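Local coordinates for protein N-acetylglucosamine 2-epimerase (Xylella fastidiosa, PDB 3GT5) that probably acts as a sugar isomerase of the N-acylglucosamine 2-epimerase family, epimerising C2 of N-acetylglucosamine or a related sugar, at residues A[123-127]-A[184-189]. Numbering follows the deposited sequence.
Sequences SCGLK and AAYEAS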
loop_
_atom_site.group_PDB
_atom_site.type_symbol
_atom_site.label_atom_id
_atom_site.label_comp_id
_atom_site.label_asym_id
_atom_site.label_seq_id
_atom_site.Cartn_x
_atom_site.Cartn_y
_atom_site.Cartn_z
ATOM N N SER A 123 8.450 6.091 9.884
ATOM C CA SER A 123 7.866 5.356 11.029
ATOM C C SER A 123 8.576 4.003 11.186
ATOM O O SER A 123 8.921 3.595 12.308
ATOM C CB SER A 123 6.373 5.122 10.824
ATOM O OG SER A 123 5.761 6.364 10.749
ATOM N N CYS A 124 8.827 3.349 10.055
ATOM C CA CYS A 124 9.641 2.130 10.061
ATOM C C CYS A 124 11.044 2.374 10.629
ATOM O O CYS A 124 11.530 1.543 11.433
ATOM C CB CYS A 124 9.762 1.532 8.668
ATOM S SG CYS A 124 8.235 0.792 8.102
ATOM N N GLY A 125 11.683 3.478 10.243
ATOM C CA GLY A 125 12.982 3.856 10.789
ATOM C C GLY A 125 12.974 3.972 12.306
ATOM O O GLY A 125 13.910 3.481 12.978
ATOM N N LEU A 126 11.952 4.617 12.874
ATOM C CA LEU A 126 11.858 4.726 14.332
ATOM C C LEU A 126 11.623 3.347 14.981
ATOM O O LEU A 126 12.218 3.053 16.029
ATOM C CB LEU A 126 10.757 5.739 14.720
ATOM C CG LEU A 126 10.572 6.082 16.192
ATOM C CD1 LEU A 126 11.900 6.595 16.795
ATOM C CD2 LEU A 126 9.457 7.082 16.360
ATOM N N LYS A 127 10.779 2.502 14.367
ATOM C CA LYS A 127 10.515 1.172 14.873
ATOM C C LYS A 127 11.774 0.339 15.023
ATOM O O LYS A 127 11.805 -0.507 15.909
ATOM C CB LYS A 127 9.541 0.401 13.973
ATOM C CG LYS A 127 8.061 0.843 14.090
ATOM C CD LYS A 127 7.099 0.009 13.224
ATOM C CE LYS A 127 5.639 0.552 13.352
ATOM N NZ LYS A 127 4.676 -0.280 12.595
ATOM N N ALA A 184 1.033 3.482 11.340
ATOM C CA ALA A 184 2.444 3.121 11.546
ATOM C C ALA A 184 3.180 4.134 12.447
ATOM O O ALA A 184 3.977 3.739 13.312
ATOM C CB ALA A 184 3.150 2.999 10.228
ATOM N N ALA A 185 2.895 5.428 12.240
ATOM C CA ALA A 185 3.534 6.526 12.994
ATOM C C ALA A 185 3.145 6.406 14.473
ATOM O O ALA A 185 3.994 6.621 15.385
ATOM C CB ALA A 185 3.114 7.886 12.411
ATOM N N TYR A 186 1.867 6.098 14.708
ATOM C CA TYR A 186 1.368 5.887 16.067
ATOM C C TYR A 186 2.041 4.686 16.722
ATOM O O TYR A 186 2.465 4.749 17.880
ATOM C CB TYR A 186 -0.131 5.669 16.086
ATOM C CG TYR A 186 -0.664 5.215 17.428
ATOM C CD1 TYR A 186 -0.704 6.089 18.501
ATOM C CD2 TYR A 186 -1.115 3.899 17.630
ATOM C CE1 TYR A 186 -1.189 5.669 19.755
ATOM C CE2 TYR A 186 -1.613 3.493 18.878
ATOM C CZ TYR A 186 -1.639 4.382 19.923
ATOM O OH TYR A 186 -2.157 3.967 21.139
ATOM N N GLU A 187 2.129 3.596 15.970
ATOM C CA GLU A 187 2.715 2.363 16.491
ATOM C C GLU A 187 4.175 2.598 16.849
ATOM O O GLU A 187 4.664 2.078 17.865
ATOM C CB GLU A 187 2.579 1.232 15.463
ATOM C CG GLU A 187 1.174 0.731 15.279
ATOM C CD GLU A 187 1.029 -0.224 14.115
ATOM O OE1 GLU A 187 1.952 -0.326 13.269
ATOM O OE2 GLU A 187 -0.033 -0.882 14.034
ATOM N N ALA A 188 4.856 3.412 16.068
ATOM C CA ALA A 188 6.302 3.697 16.267
ATOM C C ALA A 188 6.577 4.700 17.383
ATOM O O ALA A 188 7.537 4.526 18.116
ATOM C CB ALA A 188 6.919 4.156 15.001
ATOM N N SER A 189 5.724 5.725 17.523
ATOM C CA SER A 189 6.025 6.882 18.388
ATOM C C SER A 189 5.151 6.985 19.639
ATOM O O SER A 189 5.509 7.706 20.582
ATOM C CB SER A 189 5.854 8.183 17.622
ATOM O OG SER A 189 4.509 8.395 17.308
#
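The C-terminal ends of two helices run side by side in the same direction, their axes 8.4 Å apart at closest approach and inclined by 22°. Small Ser123, Ala185 and Ala188 permit this close approach: the CA atoms of Ser123 and Ala185 lie 4.9 Å apart, and Lys127 CA is 5.1 Å from Ala188 CA because Lys127 sets its CB sideways. Ala188 points its methyl at the opposing helix, where CB meets Ser123 O at 3.4 Å and Lys127 CG at 3.6 Å. Ser123 OG packs 3.2 Å from Ala185 CA but hydrogen-bonds back to Met119 O in its own helix. Leu126 CD2 reaches Ala188 CB at 4.1 Å. Lys127, fully extended beyond chi1, passes over Ala184 to form a salt bridge, NZ to Glu187 OE1, of 2.8 Å; Glu187 OE2 is hydrogen-bonded to Tyr263 OH at the end of helix 247-263. The pair joins helices 112-127 and 172-189, successive parallel inner helices of the family's (alpha/alpha)6 barrel. Met137 of helix 133-147 packs on Ser123, Leu126 and Ala185, and Tyr194 of helix 192-211 touches Ala185 and Ser189.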